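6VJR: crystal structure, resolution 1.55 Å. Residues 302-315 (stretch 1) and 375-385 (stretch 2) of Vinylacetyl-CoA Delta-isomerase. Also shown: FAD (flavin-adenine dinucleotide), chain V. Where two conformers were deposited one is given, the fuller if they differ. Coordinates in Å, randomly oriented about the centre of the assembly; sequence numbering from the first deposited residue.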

# COMPACT_ATOMS: atom_id res chain seq x y z
N VAL A 302 -9.67 -18.53 -9.70
CA VAL A 302 -10.91 -19.05 -9.12
C VAL A 302 -11.59 -17.98 -8.25
O VAL A 302 -12.78 -17.76 -8.38
N LEU A 303 -10.84 -17.33 -7.35
CA LEU A 303 -11.39 -16.33 -6.45
C LEU A 303 -11.96 -15.14 -7.21
O LEU A 303 -13.00 -14.59 -6.89
N ILE A 304 -11.24 -14.72 -8.26
CA ILE A 304 -11.70 -13.63 -9.11
C ILE A 304 -13.02 -14.03 -9.77
O ILE A 304 -14.01 -13.30 -9.79
N GLY A 305 -13.06 -15.26 -10.29
CA GLY A 305 -14.27 -15.79 -10.87
C GLY A 305 -15.43 -15.83 -9.86
O GLY A 305 -16.58 -15.56 -10.23
N ALA A 306 -15.15 -16.21 -8.61
CA ALA A 306 -16.18 -16.25 -7.59
C ALA A 306 -16.70 -14.84 -7.30
O ALA A 306 -17.91 -14.66 -7.18
N ALA A 307 -15.78 -13.86 -7.18
CA ALA A 307 -16.20 -12.50 -6.91
C ALA A 307 -17.08 -11.98 -8.07
O ALA A 307 -18.10 -11.33 -7.88
N ALA A 308 -16.69 -12.26 -9.33
CA ALA A 308 -17.45 -11.80 -10.49
C ALA A 308 -18.83 -12.46 -10.51
O ALA A 308 -19.82 -11.84 -10.90
N THR A 309 -18.86 -13.74 -10.10
CA THR A 309 -20.13 -14.45 -10.05
C THR A 309 -21.08 -13.84 -9.03
O THR A 309 -22.25 -13.64 -9.34
N ILE A 310 -20.60 -13.61 -7.79
CA ILE A 310 -21.50 -13.04 -6.79
C ILE A 310 -21.98 -11.64 -7.20
O ILE A 310 -23.13 -11.27 -6.97
N ALA A 311 -21.13 -10.82 -7.83
CA ALA A 311 -21.54 -9.51 -8.32
C ALA A 311 -22.70 -9.64 -9.32
O ALA A 311 -23.69 -8.90 -9.25
N ASP A 312 -22.59 -10.62 -10.22
CA ASP A 312 -23.63 -10.94 -11.18
C ASP A 312 -24.93 -11.33 -10.48
O ASP A 312 -25.99 -10.73 -10.74
N TYR A 313 -24.83 -12.26 -9.52
CA TYR A 313 -26.01 -12.74 -8.80
C TYR A 313 -26.68 -11.62 -7.99
O TYR A 313 -27.90 -11.66 -7.75
N ASN A 314 -25.84 -10.68 -7.49
CA ASN A 314 -26.34 -9.55 -6.72
C ASN A 314 -26.98 -8.49 -7.58
O ASN A 314 -27.58 -7.58 -7.01
N GLY A 315 -26.78 -8.51 -8.89
CA GLY A 315 -27.39 -7.53 -9.75
C GLY A 315 -26.54 -6.29 -10.06
O GLY A 315 -27.07 -5.38 -10.69
N GLU A 375 -4.75 -9.26 -0.18
CA GLU A 375 -5.52 -8.17 -0.77
C GLU A 375 -6.61 -8.69 -1.71
O GLU A 375 -7.75 -8.18 -1.79
N ILE A 376 -6.28 -9.73 -2.50
CA ILE A 376 -7.28 -10.32 -3.38
C ILE A 376 -8.45 -10.84 -2.54
O ILE A 376 -9.64 -10.67 -2.90
N SER A 377 -8.14 -11.45 -1.40
CA SER A 377 -9.17 -11.95 -0.52
C SER A 377 -10.02 -10.82 0.06
O SER A 377 -11.25 -10.95 0.14
N ARG A 378 -9.38 -9.74 0.48
CA ARG A 378 -10.11 -8.59 1.02
C ARG A 378 -11.10 -8.06 -0.01
O ARG A 378 -12.27 -7.82 0.28
N LEU A 379 -10.65 -7.90 -1.25
CA LEU A 379 -11.49 -7.37 -2.31
C LEU A 379 -12.65 -8.31 -2.63
O LEU A 379 -13.76 -7.86 -2.92
N ALA A 380 -12.38 -9.61 -2.66
CA ALA A 380 -13.45 -10.60 -2.83
C ALA A 380 -14.54 -10.46 -1.77
O ALA A 380 -15.74 -10.55 -2.07
N GLN A 381 -14.14 -10.24 -0.53
CA GLN A 381 -15.11 -10.11 0.54
C GLN A 381 -15.91 -8.82 0.38
O GLN A 381 -17.10 -8.80 0.65
N ASP A 382 -15.26 -7.74 -0.05
CA ASP A 382 -15.98 -6.48 -0.35
C ASP A 382 -17.09 -6.74 -1.38
O ASP A 382 -18.28 -6.42 -1.22
N ILE A 383 -16.70 -7.38 -2.50
CA ILE A 383 -17.65 -7.61 -3.58
C ILE A 383 -18.79 -8.53 -3.13
O ILE A 383 -19.92 -8.39 -3.58
N ALA A 384 -18.50 -9.52 -2.28
CA ALA A 384 -19.51 -10.52 -1.90
C ALA A 384 -20.63 -9.94 -1.04
O ALA A 384 -21.80 -10.34 -1.18
N GLY A 385 -20.30 -9.03 -0.13
CA GLY A 385 -21.27 -8.56 0.86
C GLY A 385 -21.25 -9.37 2.16
O GLY A 385 -20.52 -10.36 2.32

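Packing of two nearly parallel helices, 302-314 and 375-384, in Vinylacetyl-CoA Delta-isomerase. The axes approach to 8.9 Å at an angle of 13°, and the contact buries 411 Å² without a single direct hydrogen bond across it; apolar side chains do most of the work. Val302 lies out of reach. Leu303 (chi1 t, chi2 p) points toward the partner helix and opens the contact: its CD2 meets Ile376 CG2 at 4.0 Å, its CD1 meets Ala380 CB at 3.8 Å, and CD2 also lies 3.9 Å from Ser377 OG, although the CA-to-CB bond of Ser377 points away. Ile376 (m, t) points toward stretch 1. Ile304 (m, t) leaves its backbone sideways; its end comes nearer, but its CG1 stops 4.8 Å from Ile376 CG2. Gly305 and Ala306 make no contact. At Ala307 the helices come close, its CA lying 5.3 Å from the CA of Ala380, a spacing that goes with the small side chains here: Ala307 CB is 4.3 Å from Ala380 CB and 4.1 Å from Ile383 CD1. The methyl CG2 of Ile383 reaches the backbone, 3.4 Å from Ala307 O. Ala308 points away, and Thr309 (m) turns its hydroxyl back on its own helix, OG1 donating to Gly305 O at 2.8 Å. Ile310 (t, p) points toward stretch 2 and sets its CG2 4.1 Å from Ile383 CG2 and 4.2 Å from Ala384 CB, with the CA of Ala384 closer still, 3.7 Å from that same CG2. Ala311, sideways, adds its CB 3.9 Å from Ile383 CG2, so Ile383 (m, t) packs against Ala307, Ile310 and Ala311 together. Asp312 and Tyr313 are out of reach and find polar partners elsewhere in the structure. Asn314 (chi1 m) points toward stretch 2 and brings polar character to this end. Its ND2 lies 3.6 Å from Ala384 O without a hydrogen bond; instead, ND2 donates to water 1 at 2.9 Å, and the water donates to Ile383 O at 2.8 Å and to FAD O4B at 3.1 Å, joining both helices to the cofactor. Nearby, FAD O3B donates to Asp382 OD1 at 2.8 Å. Gly315 ends the first helix in a Schellman motif with positive phi. Gly385, also at positive phi, follows the second helix; its CA sits 3.5 Å from FAD O3P, and a CB there would clash with that oxygen. Away from the contact, Arg378 NH2 forms a salt bridge to Glu375 OE2 at 2.8 Å.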

# COMPACT_ATOMS: atom_id res chain seq x y z
CB VAL A 302 -10.65 -20.35 -8.33
CG1 VAL A 302 -11.89 -20.78 -7.55
CG2 VAL A 302 -10.14 -21.47 -9.21
CB LEU A 303 -10.34 -16.01 -5.40
CG LEU A 303 -10.86 -15.13 -4.26
CD1 LEU A 303 -12.10 -15.64 -3.63
CD2 LEU A 303 -9.73 -15.01 -3.22
CB ILE A 304 -10.63 -13.28 -10.14
CG1 ILE A 304 -9.42 -12.65 -9.50
CG2 ILE A 304 -11.23 -12.43 -11.26
CD1 ILE A 304 -8.20 -12.60 -10.40
CB ALA A 306 -15.67 -16.91 -6.37
CB ALA A 307 -14.95 -11.67 -6.72
CB ALA A 308 -16.70 -12.05 -11.78
CB THR A 309 -19.92 -15.94 -9.83
OG1 THR A 309 -19.14 -16.50 -10.89
CG2 THR A 309 -21.23 -16.67 -9.68
CB ILE A 310 -20.92 -13.12 -5.36
CG1 ILE A 310 -21.94 -12.74 -4.31
CG2 ILE A 310 -19.68 -12.25 -5.19
CD1 ILE A 310 -23.21 -13.57 -4.28
CB ALA A 311 -20.39 -8.74 -8.93
CB ASP A 312 -23.08 -12.03 -12.08
CG ASP A 312 -24.04 -12.66 -13.06
OD1 ASP A 312 -25.19 -12.30 -13.01
OD2 ASP A 312 -23.59 -13.55 -13.84
CB TYR A 313 -25.57 -13.87 -7.89
CG TYR A 313 -25.19 -15.19 -8.56
CD1 TYR A 313 -25.51 -15.45 -9.90
CD2 TYR A 313 -24.65 -16.22 -7.81
CE1 TYR A 313 -25.21 -16.68 -10.45
CE2 TYR A 313 -24.40 -17.46 -8.36
CZ TYR A 313 -24.73 -17.70 -9.67
OH TYR A 313 -24.42 -18.94 -10.19
CB ASN A 314 -25.28 -8.91 -5.82
CG ASN A 314 -24.82 -9.77 -4.68
OD1 ASN A 314 -25.52 -10.70 -4.25
ND2 ASN A 314 -23.68 -9.42 -4.10
CB GLU A 375 -4.57 -7.23 -1.48
CG GLU A 375 -5.29 -6.00 -2.07
CD GLU A 375 -6.06 -5.05 -1.16
OE1 GLU A 375 -6.02 -5.26 0.06
OE2 GLU A 375 -6.76 -4.13 -1.67
CB ILE A 376 -6.59 -11.39 -4.25
CG1 ILE A 376 -5.53 -10.78 -5.21
CG2 ILE A 376 -7.62 -12.18 -5.05
CD1 ILE A 376 -4.64 -11.79 -5.90
CB SER A 377 -8.55 -12.75 0.58
OG SER A 377 -7.98 -13.93 0.05
CB ARG A 378 -9.14 -7.50 1.45
CG ARG A 378 -9.79 -6.37 2.23
CD ARG A 378 -8.76 -5.34 2.66
NE ARG A 378 -8.32 -4.47 1.59
CZ ARG A 378 -8.98 -3.42 1.13
NH1 ARG A 378 -10.01 -2.91 1.81
NH2 ARG A 378 -8.51 -2.82 0.07
CB LEU A 379 -10.68 -7.03 -3.56
CG LEU A 379 -9.64 -5.93 -3.38
CD1 LEU A 379 -8.82 -5.77 -4.61
CD2 LEU A 379 -10.29 -4.60 -2.97
CB ALA A 380 -12.89 -12.01 -2.91
CB GLN A 381 -14.44 -10.14 1.91
CG GLN A 381 -13.83 -11.49 2.22
CD GLN A 381 -13.51 -11.65 3.69
OE1 GLN A 381 -13.67 -10.71 4.49
NE2 GLN A 381 -13.13 -12.86 4.06
CB ASP A 382 -15.00 -5.44 -0.86
CG ASP A 382 -15.56 -4.08 -1.25
OD1 ASP A 382 -16.82 -3.86 -1.17
OD2 ASP A 382 -14.74 -3.21 -1.63
CB ILE A 383 -16.90 -8.15 -4.82
CG1 ILE A 383 -15.92 -7.10 -5.35
CG2 ILE A 383 -17.90 -8.60 -5.87
CD1 ILE A 383 -14.92 -7.59 -6.34
CB ALA A 384 -18.83 -11.64 -1.17
PA FAD V . -24.10 -5.70 -0.70
O1A FAD V . -24.90 -4.46 -0.65
O2A FAD V . -24.62 -6.85 -1.50
O5B FAD V . -22.65 -5.27 -1.14
C5B FAD V . -21.83 -6.16 -1.94
C4B FAD V . -20.99 -5.34 -2.89
O4B FAD V . -21.87 -4.77 -3.88
C3B FAD V . -20.23 -4.15 -2.26
O3B FAD V . -18.98 -3.94 -2.93
C2B FAD V . -21.18 -2.95 -2.50
O2B FAD V . -20.59 -1.67 -2.55
C1B FAD V . -21.77 -3.34 -3.86
N9A FAD V . -23.06 -2.75 -4.15
C8A FAD V . -24.27 -3.06 -3.59
N7A FAD V . -25.27 -2.36 -4.08
C5A FAD V . -24.70 -1.54 -5.02
C6A FAD V . -25.25 -0.59 -5.90
N6A FAD V . -26.55 -0.32 -5.96
N1A FAD V . -24.40 0.09 -6.71
C2A FAD V . -23.10 -0.23 -6.64
N3A FAD V . -22.47 -1.10 -5.85
C4A FAD V . -23.33 -1.77 -5.08
N1 FAD V . -26.82 -4.39 9.63
C2 FAD V . -27.77 -4.05 10.56
O2 FAD V . -28.79 -3.43 10.28
N3 FAD V . -27.59 -4.43 11.88
C4 FAD V . -26.52 -5.08 12.42
O4 FAD V . -26.51 -5.43 13.61
C4X FAD V . -25.58 -5.52 11.44
N5 FAD V . -24.53 -6.24 11.86
C5X FAD V . -23.72 -6.81 10.89
C6 FAD V . -22.73 -7.74 11.25
C7 FAD V . -21.95 -8.38 10.29
C7M FAD V . -20.97 -9.45 10.69
C8 FAD V . -21.98 -7.93 8.97
C8M FAD V . -21.15 -8.58 7.90
C9 FAD V . -22.95 -7.03 8.60
C9A FAD V . -23.83 -6.44 9.54
N10 FAD V . -24.84 -5.55 9.18
C10 FAD V . -25.81 -5.13 10.07
C1' FAD V . -25.11 -5.38 7.74
C2' FAD V . -24.21 -4.45 6.96
O2' FAD V . -24.67 -3.12 7.19
C3' FAD V . -24.29 -4.81 5.49
O3' FAD V . -23.55 -6.01 5.36
C4' FAD V . -23.79 -3.70 4.55
O4' FAD V . -24.66 -2.58 4.49
C5' FAD V . -23.53 -4.22 3.15
O5' FAD V . -24.80 -4.71 2.63
P FAD V . -24.85 -6.19 2.02
O1P FAD V . -24.34 -7.15 2.99
O2P FAD V . -26.22 -6.36 1.49
O3P FAD V . -23.84 -6.21 0.81
O HOH W 1 -21.88 -7.53 -5.31